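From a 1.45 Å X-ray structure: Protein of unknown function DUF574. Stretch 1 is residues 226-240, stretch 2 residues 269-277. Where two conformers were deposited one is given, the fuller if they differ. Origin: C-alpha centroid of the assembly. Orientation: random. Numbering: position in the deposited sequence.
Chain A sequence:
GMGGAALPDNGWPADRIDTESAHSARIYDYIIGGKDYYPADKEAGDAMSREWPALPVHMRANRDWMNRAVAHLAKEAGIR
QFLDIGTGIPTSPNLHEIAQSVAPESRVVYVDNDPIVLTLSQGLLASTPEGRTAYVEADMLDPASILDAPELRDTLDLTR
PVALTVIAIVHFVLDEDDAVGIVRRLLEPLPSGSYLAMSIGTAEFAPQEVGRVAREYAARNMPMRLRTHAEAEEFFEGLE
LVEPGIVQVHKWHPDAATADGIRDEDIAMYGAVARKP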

ATOM      1  N   LEU A 226      -4.785  -1.217 -14.279  1.00 13.19           N
ATOM      2  CA  LEU A 226      -4.197   0.119 -14.222  1.00 13.95           C
ATOM      3  C   LEU A 226      -5.254   1.149 -14.555  1.00 13.83           C
ATOM      4  O   LEU A 226      -6.111   0.911 -15.415  1.00 15.60           O
ATOM      5  CB  LEU A 226      -2.943   0.186 -15.127  1.00 15.22           C
ATOM      6  CG  LEU A 226      -1.857  -0.832 -14.756  1.00 15.05           C
ATOM      7  CD1 LEU A 226      -0.740  -0.687 -15.773  1.00 17.62           C
ATOM      8  CD2 LEU A 226      -1.332  -0.693 -13.311  1.00 15.73           C
ATOM      9  N   ARG A 227      -5.190   2.283 -13.868  1.00 11.99           N
ATOM     10  CA  ARG A 227      -6.242   3.285 -13.893  1.00 12.46           C
ATOM     11  C   ARG A 227      -5.792   4.672 -14.353  1.00 12.48           C
ATOM     12  O   ARG A 227      -4.627   5.060 -14.131  1.00 14.42           O
ATOM     13  CB  ARG A 227      -6.854   3.377 -12.488  1.00 12.89           C
ATOM     14  CG  ARG A 227      -7.695   2.194 -12.125  1.00 14.34           C
ATOM     15  CD  ARG A 227      -8.232   2.236 -10.685  1.00 15.61           C
ATOM     16  NE  ARG A 227      -9.144   1.099 -10.468  1.00 17.27           N
ATOM     17  CZ  ARG A 227      -8.767  -0.119 -10.084  1.00 16.71           C
ATOM     18  NH1 ARG A 227      -7.519  -0.414  -9.816  1.00 18.50           N
ATOM     19  NH2 ARG A 227      -9.691  -1.065  -9.921  1.00 19.03           N
ATOM     20  N   THR A 228      -6.716   5.396 -14.971  1.00 12.33           N
ATOM     21  CA  THR A 228      -6.506   6.807 -15.272  1.00 12.68           C
ATOM     22  C   THR A 228      -6.709   7.680 -14.028  1.00 12.97           C
ATOM     23  O   THR A 228      -7.248   7.220 -13.016  1.00 12.08           O
ATOM     24  CB  THR A 228      -7.475   7.263 -16.351  1.00 13.79           C
ATOM     25  OG1 THR A 228      -8.808   7.152 -15.818  1.00 14.63           O
ATOM     26  CG2 THR A 228      -7.288   6.434 -17.663  1.00 14.73           C
ATOM     27  N   HIS A 229      -6.342   8.951 -14.124  1.00 12.91           N
ATOM     28  CA  HIS A 229      -6.624   9.886 -13.039  1.00 11.97           C
ATOM     29  C   HIS A 229      -8.137   9.928 -12.693  1.00 11.90           C
ATOM     30  O   HIS A 229      -8.524   9.897 -11.521  1.00 12.97           O
ATOM     31  CB  HIS A 229      -6.070  11.287 -13.402  1.00 13.63           C
ATOM     32  CG  HIS A 229      -6.107  12.254 -12.267  1.00 13.98           C
ATOM     33  ND1 HIS A 229      -7.244  12.953 -11.931  1.00 17.01           N
ATOM     34  CD2 HIS A 229      -5.159  12.622 -11.373  1.00 17.38           C
ATOM     35  CE1 HIS A 229      -6.991  13.711 -10.874  1.00 17.40           C
ATOM     36  NE2 HIS A 229      -5.734  13.536 -10.527  1.00 18.61           N
ATOM     37  N   ALA A 230      -8.985   9.995 -13.736  1.00 12.73           N
ATOM     38  CA  ALA A 230     -10.443   9.996 -13.521  1.00 13.13           C
ATOM     39  C   ALA A 230     -10.925   8.762 -12.763  1.00 12.79           C
ATOM     40  O   ALA A 230     -11.779   8.866 -11.884  1.00 14.90           O
ATOM     41  CB  ALA A 230     -11.220  10.119 -14.825  1.00 14.16           C
ATOM     42  N   GLU A 231     -10.381   7.590 -13.082  1.00 12.28           N
ATOM     43  CA  GLU A 231     -10.721   6.380 -12.371  1.00 13.32           C
ATOM     44  C   GLU A 231     -10.196   6.382 -10.938  1.00 13.78           C
ATOM     45  O   GLU A 231     -10.886   5.894 -10.019  1.00 14.35           O
ATOM     46  CB  GLU A 231     -10.192   5.179 -13.151  1.00 13.46           C
ATOM     47  CG  GLU A 231     -10.979   4.940 -14.459  1.00 14.73           C
ATOM     48  CD  GLU A 231     -10.359   3.902 -15.359  1.00 16.53           C
ATOM     49  OE1 GLU A 231      -9.116   3.736 -15.382  1.00 15.09           O
ATOM     50  OE2 GLU A 231     -11.146   3.227 -16.042  1.00 17.52           O
ATOM     51  N   ALA A 232      -9.006   6.950 -10.707  1.00 12.41           N
ATOM     52  CA  ALA A 232      -8.489   7.064  -9.356  1.00 12.09           C
ATOM     53  C   ALA A 232      -9.405   7.939  -8.485  1.00 13.07           C
ATOM     54  O   ALA A 232      -9.584   7.683  -7.285  1.00 13.94           O
ATOM     55  CB  ALA A 232      -7.073   7.639  -9.395  1.00 13.98           C
ATOM     56  N   GLU A 233      -9.978   8.978  -9.115  1.00 12.61           N
ATOM     57  CA  GLU A 233     -10.841   9.928  -8.395  1.00 14.12           C
ATOM     58  C   GLU A 233     -12.059   9.226  -7.770  1.00 13.04           C
ATOM     59  O   GLU A 233     -12.569   9.674  -6.721  1.00 13.07           O
ATOM     60  CB  GLU A 233     -11.322  11.072  -9.300  1.00 13.71           C
ATOM     61  CG  GLU A 233     -10.274  12.106  -9.680  1.00 16.65           C
ATOM     62  CD  GLU A 233     -10.876  13.266 -10.455  1.00 20.73           C
ATOM     63  OE1 GLU A 233     -11.649  13.030 -11.408  1.00 23.41           O
ATOM     64  OE2 GLU A 233     -10.604  14.421 -10.063  1.00 25.68           O
ATOM     65  N   GLU A 234     -12.515   8.141  -8.400  1.00 13.01           N
ATOM     66  CA  GLU A 234     -13.706   7.437  -7.903  1.00 14.51           C
ATOM     67  C   GLU A 234     -13.535   6.955  -6.454  1.00 12.96           C
ATOM     68  O   GLU A 234     -14.498   6.940  -5.660  1.00 14.27           O
ATOM     69  CB  GLU A 234     -14.081   6.236  -8.778  1.00 15.42           C
ATOM     70  CG  GLU A 234     -15.536   5.820  -8.564  1.00 18.22           C
ATOM     71  CD  GLU A 234     -15.985   4.649  -9.413  1.00 18.77           C
ATOM     72  OE1 GLU A 234     -15.199   4.188 -10.273  1.00 19.55           O
ATOM     73  OE2 GLU A 234     -17.188   4.242  -9.238  1.00 21.62           O
ATOM     74  N   PHE A 235     -12.344   6.506  -6.094  1.00 12.32           N
ATOM     75  CA  PHE A 235     -12.089   6.085  -4.709  1.00 12.60           C
ATOM     76  C   PHE A 235     -12.292   7.202  -3.669  1.00 13.06           C
ATOM     77  O   PHE A 235     -12.532   6.900  -2.507  1.00 15.13           O
ATOM     78  CB  PHE A 235     -10.654   5.523  -4.546  1.00 12.81           C
ATOM     79  CG  PHE A 235     -10.395   4.234  -5.286  1.00 13.21           C
ATOM     80  CD1 PHE A 235     -10.669   3.019  -4.703  1.00 13.83           C
ATOM     81  CD2 PHE A 235      -9.885   4.256  -6.559  1.00 14.85           C
ATOM     82  CE1 PHE A 235     -10.440   1.829  -5.389  1.00 13.22           C
ATOM     83  CE2 PHE A 235      -9.663   3.066  -7.260  1.00 14.26           C
ATOM     84  CZ  PHE A 235      -9.929   1.868  -6.681  1.00 14.21           C
ATOM     85  N   PHE A 236     -12.156   8.464  -4.069  1.00 13.70           N
ATOM     86  CA  PHE A 236     -12.115   9.563  -3.113  1.00 14.51           C
ATOM     87  C   PHE A 236     -13.381  10.443  -3.154  1.00 15.29           C
ATOM     88  O   PHE A 236     -13.460  11.479  -2.474  1.00 16.09           O
ATOM     89  CB  PHE A 236     -10.836  10.371  -3.355  1.00 14.49           C
ATOM     90  CG  PHE A 236      -9.603   9.613  -3.039  1.00 13.05           C
ATOM     91  CD1 PHE A 236      -9.142   9.550  -1.752  1.00 14.10           C
ATOM     92  CD2 PHE A 236      -8.891   8.936  -4.033  1.00 14.52           C
ATOM     93  CE1 PHE A 236      -7.989   8.855  -1.436  1.00 15.91           C
ATOM     94  CE2 PHE A 236      -7.742   8.234  -3.702  1.00 14.31           C
ATOM     95  CZ  PHE A 236      -7.295   8.192  -2.395  1.00 16.58           C
ATOM     96  N   GLU A 237     -14.370  10.046  -3.944  1.00 15.85           N
ATOM     97  CA  GLU A 237     -15.653  10.780  -4.003  1.00 17.87           C
ATOM     98  C   GLU A 237     -16.314  10.872  -2.638  1.00 18.47           C
ATOM     99  O   GLU A 237     -16.402   9.894  -1.925  1.00 18.93           O
ATOM    100  CB  GLU A 237     -16.603  10.136  -5.010  1.00 21.60           C
ATOM    101  CG  GLU A 237     -16.189  10.364  -6.451  1.00 25.53           C
ATOM    102  CD  GLU A 237     -16.365  11.811  -6.940  1.00 29.02           C
ATOM    103  OE1 GLU A 237     -17.244  12.527  -6.404  1.00 32.83           O
ATOM    104  OE2 GLU A 237     -15.646  12.226  -7.893  1.00 32.41           O
ATOM    105  N   GLY A 238     -16.757  12.070  -2.263  1.00 17.77           N
ATOM    106  CA  GLY A 238     -17.338  12.263  -0.939  1.00 18.32           C
ATOM    107  C   GLY A 238     -16.339  12.473   0.184  1.00 17.44           C
ATOM    108  O   GLY A 238     -16.741  12.715   1.313  1.00 18.80           O
ATOM    109  N   LEU A 239     -15.045  12.318  -0.101  1.00 15.47           N
ATOM    110  CA  LEU A 239     -13.953  12.578   0.849  1.00 14.80           C
ATOM    111  C   LEU A 239     -13.254  13.895   0.549  1.00 15.78           C
ATOM    112  O   LEU A 239     -13.378  14.445  -0.557  1.00 18.01           O
ATOM    113  CB  LEU A 239     -12.925  11.423   0.817  1.00 14.20           C
ATOM    114  CG  LEU A 239     -13.487  10.020   0.990  1.00 14.43           C
ATOM    115  CD1 LEU A 239     -12.398   8.927   0.965  1.00 15.12           C
ATOM    116  CD2 LEU A 239     -14.286   9.927   2.279  1.00 15.45           C
ATOM    117  N   GLU A 240     -12.500  14.394   1.517  1.00 13.82           N
ATOM    118  CA  GLU A 240     -11.842  15.691   1.400  1.00 15.43           C
ATOM    119  C   GLU A 240     -10.340  15.491   1.170  1.00 13.72           C
ATOM    120  O   GLU A 240      -9.589  15.188   2.077  1.00 12.74           O
ATOM    121  CB  GLU A 240     -12.124  16.549   2.649  1.00 17.70           C
ATOM    122  CG  GLU A 240     -13.652  16.805   2.838  1.00 20.30           C
ATOM    123  CD  GLU A 240     -14.035  17.796   3.947  1.00 22.15           C
ATOM    124  OE1 GLU A 240     -13.208  18.053   4.829  1.00 24.53           O
ATOM    125  OE2 GLU A 240     -15.171  18.320   3.905  1.00 25.88           O
TER
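Stretch 2, residues 269-277: MYGAVARKP

How does stretch 2 run across stretch 1? Residues 269-275 form an extended strand, which passes from the start of the helix at His229 toward Glu240, where the two stretches pair antiparallel. There one residue pair joins the backbones: Glu240 N donates to Arg275 O at 2.9 Å, and Arg275 N donates to Glu240 O, also at 2.9 Å.

What fills the space beside the helix start? Tyr270 points toward stretch 1, and its ring lodges among Arg227, Thr228, His229 and Ala232. The His229 ring turns its edge to the Tyr270 face, with planes at 86°, while Ala232 CB lies 4.4 Å from Tyr270 CD2. Ala232 thus forms part of the helix wall beside the ring.

Where does Phe236 fit? Alternation along the strand directs Ala272 and Ala274 toward stretch 1, and their short side chains let the ring come close. Phe236 CZ lies 3.6 Å from Ala272 CB, and Phe236 CD1 is 3.6 Å from Ala274 CB. Leu239 CB adds to this packing, 3.8 Å from Ala274 CB.

How does the contact finish at the C-terminus? The turn from Phe236 to Leu239 brings Gly238 O to 3.6 Å from Pro277 CD. Leu239 CD2 reaches within 4.3 Å of the same Pro277 CD, so the proline ring packs against the turn.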

HETATM    1  N   MSE A 269       2.636   5.308 -10.270  1.00 12.00           N
HETATM    2  CA  MSE A 269       1.683   5.339  -9.160  1.00 11.78           C
HETATM    3  C   MSE A 269       1.176   6.732  -8.960  1.00 11.07           C
HETATM    4  O   MSE A 269       1.972   7.660  -8.844  1.00 12.07           O
HETATM    5  CB  MSE A 269       2.290   4.989  -7.793  1.00 15.99           C
HETATM    6  CG  MSE A 269       2.659   3.648  -7.529  1.00 17.07           C
HETATM    7 SE   MSE A 269       1.254   2.334  -7.535  0.75 16.41          SE
HETATM    8  CE  MSE A 269       2.439   1.031  -6.817  1.00 20.76           C
ATOM      9  N   TYR A 270      -0.136   6.872  -8.862  1.00 11.05           N
ATOM     10  CA  TYR A 270      -0.762   8.025  -8.220  1.00 11.22           C
ATOM     11  C   TYR A 270      -0.785   7.809  -6.717  1.00 11.88           C
ATOM     12  O   TYR A 270      -0.955   6.676  -6.251  1.00 13.76           O
ATOM     13  CB  TYR A 270      -2.199   8.211  -8.696  1.00 13.39           C
ATOM     14  CG  TYR A 270      -2.344   8.688 -10.112  1.00 13.80           C
ATOM     15  CD1 TYR A 270      -1.859   9.920 -10.518  1.00 15.15           C
ATOM     16  CD2 TYR A 270      -3.023   7.920 -11.052  1.00 14.85           C
ATOM     17  CE1 TYR A 270      -2.026  10.368 -11.807  1.00 15.15           C
ATOM     18  CE2 TYR A 270      -3.185   8.370 -12.371  1.00 14.98           C
ATOM     19  CZ  TYR A 270      -2.673   9.588 -12.738  1.00 14.28           C
ATOM     20  OH  TYR A 270      -2.804  10.102 -14.028  1.00 16.62           O
ATOM     21  N   GLY A 271      -0.653   8.879  -5.959  1.00 11.85           N
ATOM     22  CA  GLY A 271      -0.862   8.862  -4.513  1.00 12.08           C
ATOM     23  C   GLY A 271      -1.819   9.943  -4.073  1.00 11.57           C
ATOM     24  O   GLY A 271      -1.930  10.985  -4.702  1.00 11.90           O
ATOM     25  N   ALA A 272      -2.565   9.633  -3.002  1.00 11.43           N
ATOM     26  CA  ALA A 272      -3.525  10.566  -2.452  1.00 11.67           C
ATOM     27  C   ALA A 272      -3.905  10.204  -1.032  1.00 11.52           C
ATOM     28  O   ALA A 272      -3.872   9.025  -0.643  1.00 11.60           O
ATOM     29  CB  ALA A 272      -4.813  10.597  -3.334  1.00 14.34           C
ATOM     30  N   VAL A 273      -4.265  11.241  -0.270  1.00 12.60           N
ATOM     31  CA  VAL A 273      -4.724  11.104   1.112  1.00 11.81           C
ATOM     32  C   VAL A 273      -5.947  12.007   1.243  1.00 11.94           C
ATOM     33  O   VAL A 273      -5.939  13.152   0.746  1.00 13.78           O
ATOM     34  CB  VAL A 273      -3.640  11.578   2.086  1.00 12.06           C
ATOM     35  CG1 VAL A 273      -4.129  11.520   3.563  1.00 14.17           C
ATOM     36  CG2 VAL A 273      -2.366  10.749   1.902  1.00 12.23           C
ATOM     37  N   ALA A 274      -6.998  11.517   1.911  1.00 11.89           N
ATOM     38  CA  ALA A 274      -8.236  12.279   2.048  1.00 11.14           C
ATOM     39  C   ALA A 274      -8.923  11.984   3.390  1.00 11.60           C
ATOM     40  O   ALA A 274      -8.869  10.879   3.884  1.00 12.18           O
ATOM     41  CB  ALA A 274      -9.192  11.974   0.937  1.00 12.76           C
ATOM     42  N   ARG A 275      -9.595  13.010   3.923  1.00 12.16           N
ATOM     43  CA  ARG A 275     -10.325  12.945   5.205  0.50 12.37           C
ATOM     44  C   ARG A 275     -11.788  12.587   4.988  1.00 12.53           C
ATOM     45  O   ARG A 275     -12.436  13.089   4.051  1.00 12.84           O
ATOM     46  CB  ARG A 275     -10.263  14.305   5.904  0.50 12.70           C
ATOM     47  CG  ARG A 275     -10.903  14.350   7.296  0.50 13.11           C
ATOM     48  CD  ARG A 275     -10.539  15.650   8.028  0.50 14.15           C
ATOM     49  NE  ARG A 275     -11.080  15.686   9.382  0.50 14.48           N
ATOM     50  CZ  ARG A 275     -12.347  15.950   9.693  0.50 15.89           C
ATOM     51  NH1 ARG A 275     -13.252  16.195   8.745  0.50 16.29           N
ATOM     52  NH2 ARG A 275     -12.710  15.943  10.973  0.50 16.11           N
ATOM     53  N   LYS A 276     -12.312  11.735   5.865  1.00 12.70           N
ATOM     54  CA  LYS A 276     -13.731  11.405   5.891  1.00 13.92           C
ATOM     55  C   LYS A 276     -14.488  12.444   6.752  1.00 14.62           C
ATOM     56  O   LYS A 276     -14.195  12.573   7.937  1.00 14.38           O
ATOM     57  CB  LYS A 276     -13.912   9.988   6.478  1.00 14.64           C
ATOM     58  CG  LYS A 276     -15.364   9.561   6.618  1.00 15.46           C
ATOM     59  CD  LYS A 276     -15.523   8.153   7.099  1.00 15.30           C
ATOM     60  CE  LYS A 276     -17.010   7.841   7.377  1.00 15.89           C
ATOM     61  NZ  LYS A 276     -17.203   6.352   7.502  1.00 15.37           N
ATOM     62  N   PRO A 277     -15.452  13.162   6.151  1.00 15.45           N
ATOM     63  CA  PRO A 277     -16.252  14.154   6.914  1.00 17.14           C
ATOM     64  C   PRO A 277     -17.030  13.534   8.046  1.00 17.92           C
ATOM     65  O   PRO A 277     -17.461  12.381   7.989  1.00 19.85           O
ATOM     66  CB  PRO A 277     -17.216  14.720   5.862  1.00 17.74           C
ATOM     67  CG  PRO A 277     -16.645  14.396   4.562  1.00 18.62           C
ATOM     68  CD  PRO A 277     -15.781  13.169   4.712  1.00 16.32           C
ATOM     69  OXT PRO A 277     -17.259  14.215   9.059  1.00 19.90           O
TER